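Local coordinates for integron cassette protein (Vibrio cholerae, PDB 3FY6) that is of unknown function but, as the product of a mobile integron gene cassette, forms a two-subunit assembly of compact alpha-beta chains, at residues M9-L14 with T26-H32; N13-Y17 with A106-N110; V43-A47 with W57-L62. The contacts are given in a common frame with arbitrary orientation. Residues are numbered along the deposited sequence.

Contact 1. Residues M9-L14 with T26-H32; sequences MTEVNL and TYIVELH
Both segments are extended and run antiparallel, their short strand axes 4.7 Å apart at 162°. The register pairs T10 with L31, E11 with E30, V12 with V29, N13 with I28 and L14 with Y27. T10–L31, V12–V29 and L14–Y27 are hydrogen-bonded pairs: N of T10 reaches O of L31 at 3.0 Å, and the return bond from L31 N to T10 O, like both bonds of the other two pairs, measures 2.8 Å. This is the ladder of a beta hairpin, strands 10-18 and 23-31, at one margin of the antiparallel sheet. T10, V12, L14, Y27, V29 and L31 share one face, covered by helices 77-89 and 95-114, with helix 62-67 over Y27; here L14 CD1 meets V29 CG2 at 3.7 Å. E11, N13, I28 and E30 point to the other face. There E11 OE2 stands 3.1 Å from E30 OE2, two like charges in close company, while H32 NE2 donates to E30 OE1 (2.8 Å). Selenomethionine M9 lies beside H32, its CA 3.3 Å from L31 O in a CA-H...O contact.

Contact 2. Residues N13-Y17 with A106-N110; sequences NLNIY and AQWVN
A106-N110 is a turn of helix lying along the extended strand segment N13-Y17, the short axes 7.8 Å apart and within 5° of parallel. Its backbone closes with the bond from N110 N to A106 O, 2.9 Å. A106 comes first, its CB aimed at the strand: it sits 4.2 Å from L14 CB and 3.7 Å from I16 CD1, and a methyl this small lets the backbones approach to 6.2 Å between the CA atoms of I16 and A106. I16, m at both chi1 and chi2, curls CD1 onto that methyl. W108 takes no part in the contact with the strand; its NE1 bonds to O of V112 of the second subunit. V109, chi1 t, also points toward the strand and brings CG1 to 4.1 Å from I16 CG2. N110, chi1 m, reaches with its side chain to the strand backbone at N15 and Y17; the CA atoms of Y17 and N110 are 6.0 Å apart. The result is helix-on-sheet packing with apolar side chains between the layers. Strand 10-18 is an outer strand of the sheet, paired with 23-31, whose Y27 touches I16, while F81 of helix 77-89 meets L14 and the loop residues V71 and P73 pack on V109.

Contact 3. Residues V43-A47 with W57-L62; sequences VTIKA and WSEETL
Here the last hairpin of the antiparallel meander hands the chain over to helix 62-67: strand segment V43-A47 meets the loop that leaves strand 53-57. A single bridge within these segments, A47 with W57, marks the end of the pairing as an antiparallel non-hydrogen-bonded pair with CA atoms 4.3 Å apart. Just beyond it, S58 N donates to K46 O at 3.0 Å, and the chain then bends away through S58-T61 without regular structure. I45, with chi1 p and chi2 t, fills the space inside this bend. Its CB lies 3.2 Å from S58 OG, its CG2 3.4 Å from E60 O, and its CD1 reaches both L62 CD1 (4.1 Å) and, at the ring edge, W57 CZ3 (4.2 Å). S58, chi1 p, braces the turn by giving its OG proton to E60 O at 2.7 Å. T61 takes the N-cap position of helix 62-67, its OG1 accepting from N of D64. The CA-to-CB bond of K46 points away from the loop; its side chain makes a cation-pi contact with Y35. The indole of W57, chi1 m and chi2 92°, folds back over A47 while NE1 bonds to Q82 of helix 77-89. The CB of A47 sits over the six-membered ring of W57, 3.4 Å from its centroid and 13° off the normal, in a CH-pi contact.

In the fold
From the N terminus, the chain runs up strand 10-18 and back down 23-31, so contact 1 closes the short first hairpin. The meander continues through 35-40 to 43-50 and 53-57, where contact 3 closes a second small loop and releases the chain into helix 62-67; contacts 1 and 3 thus follow in series, their centres about 14 Å apart. Contact 2 closes last and spans most of the chain, bringing helix 95-114 back to the first strand, with contact 3 nested inside its loop. It shares N13 and L14 with contact 1, and Y27 CD1 touches I16 CG1 at 3.5 Å. Contacts 2 and 3 lie on opposite sides of the chain's centre, about 18 Å between centres.

Contact 1. Residues M9-L14 with T26-H32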
HETATM    1  N   MSE A   9      23.772  -4.038 -17.750  1.00 36.06           N
HETATM    2  CA  MSE A   9      23.209  -4.571 -16.507  1.00 36.61           C
HETATM    3  C   MSE A   9      23.674  -3.752 -15.304  1.00 38.56           C
HETATM    4  O   MSE A   9      24.867  -3.489 -15.144  1.00 42.13           O
HETATM    5  CB  MSE A   9      23.609  -6.033 -16.325  1.00 39.97           C
HETATM    6  CG  MSE A   9      23.257  -6.623 -14.960  1.00 43.11           C
HETATM    7 SE   MSE A   9      24.622  -6.361 -13.583  0.58 82.39          SE
HETATM    8  CE  MSE A   9      23.713  -7.172 -12.059  1.00 32.53           C
ATOM      9  N   THR A  10      22.744  -3.333 -14.453  1.00 32.16           N
ATOM     10  CA  THR A  10      23.151  -2.571 -13.277  1.00 28.78           C
ATOM     11  C   THR A  10      22.407  -2.971 -12.018  1.00 25.59           C
ATOM     12  O   THR A  10      21.361  -3.620 -12.066  1.00 31.89           O
ATOM     13  CB  THR A  10      23.041  -1.049 -13.496  1.00 37.26           C
ATOM     14  OG1 THR A  10      21.689  -0.625 -13.295  1.00 47.52           O
ATOM     15  CG2 THR A  10      23.471  -0.698 -14.903  1.00 43.68           C
ATOM     16  N   GLU A  11      22.968  -2.579 -10.885  1.00 22.22           N
ATOM     17  CA  GLU A  11      22.460  -3.007  -9.596  1.00 27.76           C
ATOM     18  C   GLU A  11      22.205  -1.781  -8.744  1.00 24.71           C
ATOM     19  O   GLU A  11      23.040  -0.891  -8.661  1.00 25.02           O
ATOM     20  CB  GLU A  11      23.479  -3.916  -8.919  1.00 38.71           C
ATOM     21  CG  GLU A  11      22.891  -4.891  -7.925  1.00 46.23           C
ATOM     22  CD  GLU A  11      23.867  -6.003  -7.565  1.00 55.97           C
ATOM     23  OE1 GLU A  11      24.928  -5.697  -6.981  1.00 48.82           O
ATOM     24  OE2 GLU A  11      23.572  -7.180  -7.865  1.00 61.29           O
ATOM     25  N   VAL A  12      21.036  -1.731  -8.126  1.00 21.76           N
ATOM     26  CA  VAL A  12      20.697  -0.632  -7.245  1.00 19.74           C
ATOM     27  C   VAL A  12      20.478  -1.191  -5.837  1.00 22.57           C
ATOM     28  O   VAL A  12      19.704  -2.124  -5.654  1.00 18.64           O
ATOM     29  CB  VAL A  12      19.419   0.079  -7.737  1.00 18.78           C
ATOM     30  CG1 VAL A  12      19.134   1.305  -6.894  1.00 15.64           C
ATOM     31  CG2 VAL A  12      19.570   0.467  -9.208  1.00 19.99           C
ATOM     32  N   ASN A  13      21.175  -0.640  -4.851  1.00 14.01           N
ATOM     33  CA  ASN A  13      20.970  -1.050  -3.472  1.00 21.72           C
ATOM     34  C   ASN A  13      20.042  -0.065  -2.779  1.00 19.69           C
ATOM     35  O   ASN A  13      20.336   1.117  -2.706  1.00 18.76           O
ATOM     36  CB  ASN A  13      22.307  -1.161  -2.726  1.00 25.28           C
ATOM     37  CG  ASN A  13      23.022  -2.477  -3.004  1.00 27.81           C
ATOM     38  OD1 ASN A  13      22.917  -3.035  -4.091  1.00 30.52           O
ATOM     39  ND2 ASN A  13      23.737  -2.985  -2.009  1.00 28.79           N
ATOM     40  N   LEU A  14      18.917  -0.558  -2.278  1.00 15.69           N
ATOM     41  CA  LEU A  14      17.921   0.305  -1.652  1.00 19.81           C
ATOM     42  C   LEU A  14      17.841   0.029  -0.148  1.00 22.30           C
ATOM     43  O   LEU A  14      17.976  -1.106   0.283  1.00 21.16           O
ATOM     44  CB  LEU A  14      16.555   0.088  -2.310  1.00 18.48           C
ATOM     45  CG  LEU A  14      16.471   0.433  -3.801  1.00 19.46           C
ATOM     46  CD1 LEU A  14      15.101   0.067  -4.363  1.00 19.51           C
ATOM     47  CD2 LEU A  14      16.757   1.917  -4.015  1.00 17.75           C
ATOM     48  N   THR A  26      18.720  -3.988   3.317  1.00 18.80           N
ATOM     49  CA  THR A  26      19.176  -3.718   1.960  1.00 19.72           C
ATOM     50  C   THR A  26      18.383  -4.564   0.974  1.00 19.75           C
ATOM     51  O   THR A  26      18.406  -5.789   1.034  1.00 21.67           O
ATOM     52  CB  THR A  26      20.691  -3.999   1.798  1.00 23.92           C
ATOM     53  OG1 THR A  26      21.434  -3.224   2.751  1.00 21.10           O
ATOM     54  CG2 THR A  26      21.161  -3.653   0.380  1.00 20.40           C
ATOM     55  N   TYR A  27      17.645  -3.907   0.090  1.00 17.42           N
ATOM     56  CA  TYR A  27      16.989  -4.614  -1.002  1.00 19.31           C
ATOM     57  C   TYR A  27      17.829  -4.393  -2.244  1.00 21.57           C
ATOM     58  O   TYR A  27      18.089  -3.254  -2.626  1.00 25.08           O
ATOM     59  CB  TYR A  27      15.579  -4.080  -1.218  1.00 21.92           C
ATOM     60  CG  TYR A  27      14.588  -4.586  -0.199  1.00 24.93           C
ATOM     61  CD1 TYR A  27      14.713  -4.253   1.144  1.00 22.77           C
ATOM     62  CD2 TYR A  27      13.524  -5.399  -0.581  1.00 21.07           C
ATOM     63  CE1 TYR A  27      13.805  -4.715   2.081  1.00 25.44           C
ATOM     64  CE2 TYR A  27      12.607  -5.870   0.350  1.00 25.51           C
ATOM     65  CZ  TYR A  27      12.751  -5.525   1.678  1.00 26.51           C
ATOM     66  OH  TYR A  27      11.856  -6.001   2.604  1.00 33.10           O
ATOM     67  N   ILE A  28      18.274  -5.476  -2.867  1.00 23.62           N
ATOM     68  CA  ILE A  28      19.143  -5.348  -4.032  1.00 24.11           C
ATOM     69  C   ILE A  28      18.339  -5.532  -5.309  1.00 23.96           C
ATOM     70  O   ILE A  28      17.753  -6.587  -5.545  1.00 26.08           O
ATOM     71  CB  ILE A  28      20.318  -6.341  -3.985  1.00 23.64           C
ATOM     72  CG1 ILE A  28      21.041  -6.238  -2.644  1.00 24.45           C
ATOM     73  CG2 ILE A  28      21.303  -6.061  -5.124  1.00 24.31           C
ATOM     74  CD1 ILE A  28      22.134  -7.268  -2.455  1.00 27.05           C
ATOM     75  N   VAL A  29      18.289  -4.483  -6.117  1.00 19.02           N
ATOM     76  CA  VAL A  29      17.597  -4.540  -7.392  1.00 15.29           C
ATOM     77  C   VAL A  29      18.591  -4.777  -8.521  1.00 25.17           C
ATOM     78  O   VAL A  29      19.482  -3.964  -8.751  1.00 23.55           O
ATOM     79  CB  VAL A  29      16.852  -3.229  -7.675  1.00 25.75           C
ATOM     80  CG1 VAL A  29      16.014  -3.368  -8.943  1.00 27.48           C
ATOM     81  CG2 VAL A  29      15.964  -2.857  -6.491  1.00 27.58           C
ATOM     82  N   GLU A  30      18.446  -5.896  -9.220  1.00 27.52           N
ATOM     83  CA  GLU A  30      19.288  -6.171 -10.375  1.00 28.31           C
ATOM     84  C   GLU A  30      18.509  -5.905 -11.657  1.00 25.38           C
ATOM     85  O   GLU A  30      17.505  -6.567 -11.926  1.00 28.54           O
ATOM     86  CB  GLU A  30      19.770  -7.623 -10.368  1.00 33.69           C
ATOM     87  CG  GLU A  30      21.069  -7.864  -9.640  1.00 50.40           C
ATOM     88  CD  GLU A  30      21.753  -9.146 -10.096  1.00 66.98           C
ATOM     89  OE1 GLU A  30      21.443  -9.622 -11.214  1.00 68.09           O
ATOM     90  OE2 GLU A  30      22.603  -9.673  -9.344  1.00 71.09           O
ATOM     91  N   LEU A  31      18.972  -4.940 -12.443  1.00 21.38           N
ATOM     92  CA  LEU A  31      18.320  -4.606 -13.705  1.00 22.98           C
ATOM     93  C   LEU A  31      19.087  -5.216 -14.864  1.00 25.27           C
ATOM     94  O   LEU A  31      20.275  -4.971 -15.019  1.00 22.84           O
ATOM     95  CB  LEU A  31      18.259  -3.089 -13.894  1.00 19.12           C
ATOM     96  CG  LEU A  31      17.642  -2.307 -12.742  1.00 18.76           C
ATOM     97  CD1 LEU A  31      17.726  -0.820 -13.003  1.00 19.08           C
ATOM     98  CD2 LEU A  31      16.206  -2.738 -12.561  1.00 18.28           C
ATOM     99  N   HIS A  32      18.398  -6.012 -15.671  1.00 25.76           N
ATOM    100  CA  HIS A  32      18.953  -6.544 -16.903  1.00 23.69           C
ATOM    101  C   HIS A  32      17.980  -6.192 -18.009  1.00 24.27           C
ATOM    102  O   HIS A  32      16.838  -5.810 -17.746  1.00 21.92           O
ATOM    103  CB  HIS A  32      19.085  -8.071 -16.841  1.00 31.78           C
ATOM    104  CG  HIS A  32      20.006  -8.564 -15.772  1.00 41.79           C
ATOM    105  ND1 HIS A  32      21.306  -8.949 -16.031  1.00 47.24           N
ATOM    106  CD2 HIS A  32      19.816  -8.746 -14.444  1.00 43.49           C
ATOM    107  CE1 HIS A  32      21.876  -9.345 -14.907  1.00 49.12           C
ATOM    108  NE2 HIS A  32      20.995  -9.231 -13.929  1.00 46.39           N
TER

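Contact 2. Residues N13-Y17 with A106-N110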
ATOM      1  N   ASN A  13      21.175  -0.640  -4.851  1.00 14.01           N
ATOM      2  CA  ASN A  13      20.970  -1.050  -3.472  1.00 21.72           C
ATOM      3  C   ASN A  13      20.042  -0.065  -2.779  1.00 19.69           C
ATOM      4  O   ASN A  13      20.336   1.117  -2.706  1.00 18.76           O
ATOM      5  CB  ASN A  13      22.307  -1.161  -2.726  1.00 25.28           C
ATOM      6  CG  ASN A  13      23.022  -2.477  -3.004  1.00 27.81           C
ATOM      7  OD1 ASN A  13      22.917  -3.035  -4.091  1.00 30.52           O
ATOM      8  ND2 ASN A  13      23.737  -2.985  -2.009  1.00 28.79           N
ATOM      9  N   LEU A  14      18.917  -0.558  -2.278  1.00 15.69           N
ATOM     10  CA  LEU A  14      17.921   0.305  -1.652  1.00 19.81           C
ATOM     11  C   LEU A  14      17.841   0.029  -0.148  1.00 22.30           C
ATOM     12  O   LEU A  14      17.976  -1.106   0.283  1.00 21.16           O
ATOM     13  CB  LEU A  14      16.555   0.088  -2.310  1.00 18.48           C
ATOM     14  CG  LEU A  14      16.471   0.433  -3.801  1.00 19.46           C
ATOM     15  CD1 LEU A  14      15.101   0.067  -4.363  1.00 19.51           C
ATOM     16  CD2 LEU A  14      16.757   1.917  -4.015  1.00 17.75           C
ATOM     17  N   ASN A  15      17.615   1.069   0.646  1.00 17.26           N
ATOM     18  CA  ASN A  15      17.641   0.920   2.095  1.00 15.51           C
ATOM     19  C   ASN A  15      16.251   1.089   2.702  1.00 18.96           C
ATOM     20  O   ASN A  15      15.727   2.202   2.782  1.00 13.95           O
ATOM     21  CB  ASN A  15      18.624   1.918   2.705  1.00 16.41           C
ATOM     22  CG  ASN A  15      19.973   1.917   1.988  1.00 24.47           C
ATOM     23  OD1 ASN A  15      20.423   2.945   1.490  1.00 36.09           O
ATOM     24  ND2 ASN A  15      20.602   0.756   1.914  1.00 23.09           N
ATOM     25  N   ILE A  16      15.656  -0.021   3.118  1.00 12.55           N
ATOM     26  CA  ILE A  16      14.278   0.000   3.606  1.00 18.41           C
ATOM     27  C   ILE A  16      14.219  -0.224   5.117  1.00 17.93           C
ATOM     28  O   ILE A  16      14.645  -1.266   5.611  1.00 17.63           O
ATOM     29  CB  ILE A  16      13.431  -1.087   2.911  1.00 15.72           C
ATOM     30  CG1 ILE A  16      13.513  -0.931   1.382  1.00 20.83           C
ATOM     31  CG2 ILE A  16      11.980  -1.040   3.407  1.00 17.27           C
ATOM     32  CD1 ILE A  16      12.736   0.260   0.842  1.00 17.21           C
ATOM     33  N   TYR A  17      13.670   0.736   5.852  1.00 15.84           N
ATOM     34  CA  TYR A  17      13.633   0.610   7.306  1.00 18.95           C
ATOM     35  C   TYR A  17      12.646  -0.454   7.762  1.00 19.70           C
ATOM     36  O   TYR A  17      11.486  -0.451   7.353  1.00 17.88           O
ATOM     37  CB  TYR A  17      13.323   1.939   8.000  1.00 15.91           C
ATOM     38  CG  TYR A  17      13.404   1.785   9.497  1.00 18.52           C
ATOM     39  CD1 TYR A  17      14.637   1.810  10.148  1.00 14.63           C
ATOM     40  CD2 TYR A  17      12.261   1.551  10.257  1.00 15.65           C
ATOM     41  CE1 TYR A  17      14.729   1.629  11.518  1.00 18.86           C
ATOM     42  CE2 TYR A  17      12.340   1.371  11.646  1.00 19.13           C
ATOM     43  CZ  TYR A  17      13.578   1.412  12.260  1.00 17.53           C
ATOM     44  OH  TYR A  17      13.672   1.240  13.614  1.00 23.26           O
ATOM     45  N   ALA A 106      12.089   4.102  -2.438  1.00 16.90           N
ATOM     46  CA  ALA A 106      12.473   3.594  -1.122  1.00 15.40           C
ATOM     47  C   ALA A 106      12.199   4.646  -0.064  1.00 17.15           C
ATOM     48  O   ALA A 106      11.685   4.339   1.011  1.00 14.88           O
ATOM     49  CB  ALA A 106      13.957   3.177  -1.098  1.00 14.99           C
ATOM     50  N   GLN A 107      12.536   5.894  -0.383  1.00 14.11           N
ATOM     51  CA  GLN A 107      12.314   7.009   0.525  1.00 16.49           C
ATOM     52  C   GLN A 107      10.832   7.151   0.877  1.00 20.33           C
ATOM     53  O   GLN A 107      10.474   7.419   2.034  1.00 14.12           O
ATOM     54  CB  GLN A 107      12.841   8.299  -0.105  1.00 22.12           C
ATOM     55  CG  GLN A 107      12.602   9.569   0.695  1.00 29.49           C
ATOM     56  CD  GLN A 107      13.040  10.805  -0.069  1.00 43.77           C
ATOM     57  OE1 GLN A 107      13.979  10.751  -0.862  1.00 48.62           O
ATOM     58  NE2 GLN A 107      12.355  11.920   0.157  1.00 50.61           N
ATOM     59  N   TRP A 108       9.974   6.976  -0.126  1.00 13.53           N
ATOM     60  CA  TRP A 108       8.531   7.015   0.081  1.00 12.23           C
ATOM     61  C   TRP A 108       8.090   5.896   1.035  1.00 14.48           C
ATOM     62  O   TRP A 108       7.354   6.125   1.998  1.00 13.77           O
ATOM     63  CB  TRP A 108       7.813   6.851  -1.259  1.00  9.91           C
ATOM     64  CG  TRP A 108       6.313   7.001  -1.183  1.00 13.27           C
ATOM     65  CD1 TRP A 108       5.609   7.794  -0.326  1.00 10.13           C
ATOM     66  CD2 TRP A 108       5.348   6.390  -2.048  1.00 12.40           C
ATOM     67  NE1 TRP A 108       4.260   7.704  -0.594  1.00 14.78           N
ATOM     68  CE2 TRP A 108       4.073   6.843  -1.642  1.00 11.01           C
ATOM     69  CE3 TRP A 108       5.435   5.492  -3.114  1.00 16.56           C
ATOM     70  CZ2 TRP A 108       2.904   6.423  -2.261  1.00 15.19           C
ATOM     71  CZ3 TRP A 108       4.267   5.080  -3.735  1.00 17.55           C
ATOM     72  CH2 TRP A 108       3.023   5.552  -3.314  1.00 15.83           C
ATOM     73  N   VAL A 109       8.530   4.679   0.752  1.00 14.76           N
ATOM     74  CA  VAL A 109       8.222   3.559   1.623  1.00 12.58           C
ATOM     75  C   VAL A 109       8.654   3.881   3.057  1.00 15.53           C
ATOM     76  O   VAL A 109       7.902   3.636   3.999  1.00 15.74           O
ATOM     77  CB  VAL A 109       8.872   2.260   1.124  1.00 14.45           C
ATOM     78  CG1 VAL A 109       8.707   1.139   2.153  1.00 15.84           C
ATOM     79  CG2 VAL A 109       8.264   1.853  -0.221  1.00  8.47           C
ATOM     80  N   ASN A 110       9.848   4.444   3.230  1.00 11.84           N
ATOM     81  CA  ASN A 110      10.300   4.764   4.580  1.00 17.48           C
ATOM     82  C   ASN A 110       9.381   5.785   5.260  1.00 15.95           C
ATOM     83  O   ASN A 110       9.082   5.672   6.443  1.00 15.83           O
ATOM     84  CB  ASN A 110      11.780   5.199   4.604  1.00 19.27           C
ATOM     85  CG  ASN A 110      12.735   4.058   4.239  1.00 20.21           C
ATOM     86  OD1 ASN A 110      13.805   4.282   3.658  1.00 14.67           O
ATOM     87  ND2 ASN A 110      12.329   2.823   4.542  1.00 10.31           N
TER

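Contact 3. Residues V43-A47 with W57-L62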
ATOM      1  N   VAL A  43      15.960 -14.145  -0.207  1.00 30.19           N
ATOM      2  CA  VAL A  43      14.749 -14.186  -1.015  1.00 28.74           C
ATOM      3  C   VAL A  43      14.870 -13.334  -2.269  1.00 29.02           C
ATOM      4  O   VAL A  43      15.243 -12.169  -2.198  1.00 32.01           O
ATOM      5  CB  VAL A  43      13.537 -13.679  -0.221  1.00 33.30           C
ATOM      6  CG1 VAL A  43      12.352 -13.531  -1.134  1.00 30.68           C
ATOM      7  CG2 VAL A  43      13.220 -14.621   0.937  1.00 39.89           C
ATOM      8  N   THR A  44      14.527 -13.915  -3.411  1.00 30.01           N
ATOM      9  CA  THR A  44      14.582 -13.204  -4.679  1.00 28.49           C
ATOM     10  C   THR A  44      13.268 -13.355  -5.444  1.00 33.13           C
ATOM     11  O   THR A  44      12.791 -14.470  -5.656  1.00 26.63           O
ATOM     12  CB  THR A  44      15.729 -13.729  -5.575  1.00 31.24           C
ATOM     13  OG1 THR A  44      16.985 -13.582  -4.898  1.00 32.30           O
ATOM     14  CG2 THR A  44      15.777 -12.957  -6.889  1.00 29.52           C
ATOM     15  N   ILE A  45      12.681 -12.231  -5.848  1.00 26.44           N
ATOM     16  CA  ILE A  45      11.560 -12.257  -6.777  1.00 28.08           C
ATOM     17  C   ILE A  45      12.017 -11.716  -8.126  1.00 27.96           C
ATOM     18  O   ILE A  45      13.025 -11.002  -8.212  1.00 19.80           O
ATOM     19  CB  ILE A  45      10.353 -11.463  -6.257  1.00 30.35           C
ATOM     20  CG1 ILE A  45      10.694  -9.976  -6.143  1.00 24.09           C
ATOM     21  CG2 ILE A  45       9.889 -12.030  -4.916  1.00 24.35           C
ATOM     22  CD1 ILE A  45       9.568  -9.133  -5.597  1.00 22.48           C
ATOM     23  N   LYS A  46      11.291 -12.073  -9.180  1.00 20.48           N
ATOM     24  CA  LYS A  46      11.746 -11.788 -10.530  1.00 25.49           C
ATOM     25  C   LYS A  46      10.627 -11.343 -11.448  1.00 24.44           C
ATOM     26  O   LYS A  46       9.539 -11.926 -11.435  1.00 26.07           O
ATOM     27  CB  LYS A  46      12.418 -13.030 -11.125  1.00 29.46           C
ATOM     28  CG  LYS A  46      12.875 -12.844 -12.562  1.00 33.32           C
ATOM     29  CD  LYS A  46      13.834 -13.935 -12.990  1.00 34.12           C
ATOM     30  CE  LYS A  46      14.149 -13.819 -14.465  1.00 41.20           C
ATOM     31  NZ  LYS A  46      15.201 -14.785 -14.891  1.00 50.55           N
ATOM     32  N   ALA A  47      10.905 -10.317 -12.249  1.00 18.71           N
ATOM     33  CA  ALA A  47      10.012  -9.901 -13.329  1.00 19.59           C
ATOM     34  C   ALA A  47      10.714 -10.135 -14.663  1.00 24.19           C
ATOM     35  O   ALA A  47      11.837  -9.678 -14.867  1.00 24.77           O
ATOM     36  CB  ALA A  47       9.640  -8.423 -13.186  1.00 17.10           C
ATOM     37  N   TRP A  57       5.543 -11.269 -13.543  1.00 24.53           N
ATOM     38  CA  TRP A  57       6.067 -11.185 -12.179  1.00 27.48           C
ATOM     39  C   TRP A  57       5.888 -12.469 -11.381  1.00 26.71           C
ATOM     40  O   TRP A  57       4.957 -13.234 -11.626  1.00 26.01           O
ATOM     41  CB  TRP A  57       5.378 -10.053 -11.413  1.00 27.56           C
ATOM     42  CG  TRP A  57       5.941  -8.695 -11.673  1.00 25.80           C
ATOM     43  CD1 TRP A  57       5.531  -7.803 -12.618  1.00 23.23           C
ATOM     44  CD2 TRP A  57       7.002  -8.062 -10.953  1.00 26.01           C
ATOM     45  NE1 TRP A  57       6.288  -6.658 -12.544  1.00 24.98           N
ATOM     46  CE2 TRP A  57       7.192  -6.790 -11.523  1.00 28.27           C
ATOM     47  CE3 TRP A  57       7.817  -8.454  -9.884  1.00 24.99           C
ATOM     48  CZ2 TRP A  57       8.164  -5.903 -11.062  1.00 30.99           C
ATOM     49  CZ3 TRP A  57       8.782  -7.574  -9.430  1.00 25.68           C
ATOM     50  CH2 TRP A  57       8.945  -6.312 -10.015  1.00 26.02           C
ATOM     51  N   SER A  58       6.771 -12.679 -10.408  1.00 30.77           N
ATOM     52  CA  SER A  58       6.566 -13.685  -9.371  1.00 26.33           C
ATOM     53  C   SER A  58       5.225 -13.432  -8.706  1.00 29.09           C
ATOM     54  O   SER A  58       4.787 -12.286  -8.616  1.00 32.80           O
ATOM     55  CB  SER A  58       7.645 -13.544  -8.305  1.00 34.05           C
ATOM     56  OG  SER A  58       7.634 -12.221  -7.790  1.00 35.02           O
ATOM     57  N   GLU A  59       4.575 -14.490  -8.234  1.00 25.11           N
ATOM     58  CA  GLU A  59       3.314 -14.345  -7.515  1.00 28.65           C
ATOM     59  C   GLU A  59       3.537 -13.840  -6.089  1.00 30.11           C
ATOM     60  O   GLU A  59       2.663 -13.204  -5.508  1.00 33.39           O
ATOM     61  CB  GLU A  59       2.537 -15.666  -7.501  1.00 34.17           C
ATOM     62  CG  GLU A  59       1.915 -16.018  -8.839  1.00 37.48           C
ATOM     63  CD  GLU A  59       1.391 -17.443  -8.879  1.00 46.82           C
ATOM     64  OE1 GLU A  59       1.650 -18.208  -7.922  1.00 43.78           O
ATOM     65  OE2 GLU A  59       0.724 -17.797  -9.874  1.00 52.40           O
ATOM     66  N   GLU A  60       4.701 -14.145  -5.522  1.00 27.06           N
ATOM     67  CA  GLU A  60       5.130 -13.509  -4.284  1.00 31.60           C
ATOM     68  C   GLU A  60       5.511 -12.071  -4.638  1.00 31.67           C
ATOM     69  O   GLU A  60       6.475 -11.852  -5.370  1.00 28.62           O
ATOM     70  CB  GLU A  60       6.348 -14.230  -3.722  1.00 39.40           C
ATOM     71  CG  GLU A  60       6.633 -13.942  -2.260  1.00 47.52           C
ATOM     72  CD  GLU A  60       5.768 -14.768  -1.341  1.00 56.85           C
ATOM     73  OE1 GLU A  60       4.531 -14.764  -1.522  1.00 67.53           O
ATOM     74  OE2 GLU A  60       6.321 -15.427  -0.441  1.00 57.92           O
ATOM     75  N   THR A  61       4.748 -11.097  -4.149  1.00 25.60           N
ATOM     76  CA  THR A  61       4.965  -9.705  -4.543  1.00 26.01           C
ATOM     77  C   THR A  61       6.018  -9.023  -3.675  1.00 22.14           C
ATOM     78  O   THR A  61       6.388  -9.525  -2.611  1.00 22.44           O
ATOM     79  CB  THR A  61       3.666  -8.878  -4.448  1.00 26.69           C
ATOM     80  OG1 THR A  61       3.246  -8.817  -3.080  1.00 24.39           O
ATOM     81  CG2 THR A  61       2.555  -9.490  -5.303  1.00 26.76           C
ATOM     82  N   LEU A  62       6.482  -7.867  -4.136  1.00 17.90           N
ATOM     83  CA  LEU A  62       7.378  -7.023  -3.361  1.00 20.06           C
ATOM     84  C   LEU A  62       6.747  -6.699  -2.019  1.00 18.72           C
ATOM     85  O   LEU A  62       7.409  -6.672  -0.984  1.00 22.95           O
ATOM     86  CB  LEU A  62       7.628  -5.722  -4.122  1.00 27.12           C
ATOM     87  CG  LEU A  62       8.703  -4.828  -3.526  1.00 25.98           C
ATOM     88  CD1 LEU A  62      10.016  -5.585  -3.501  1.00 25.22           C
ATOM     89  CD2 LEU A  62       8.831  -3.556  -4.333  1.00 30.71           C
TER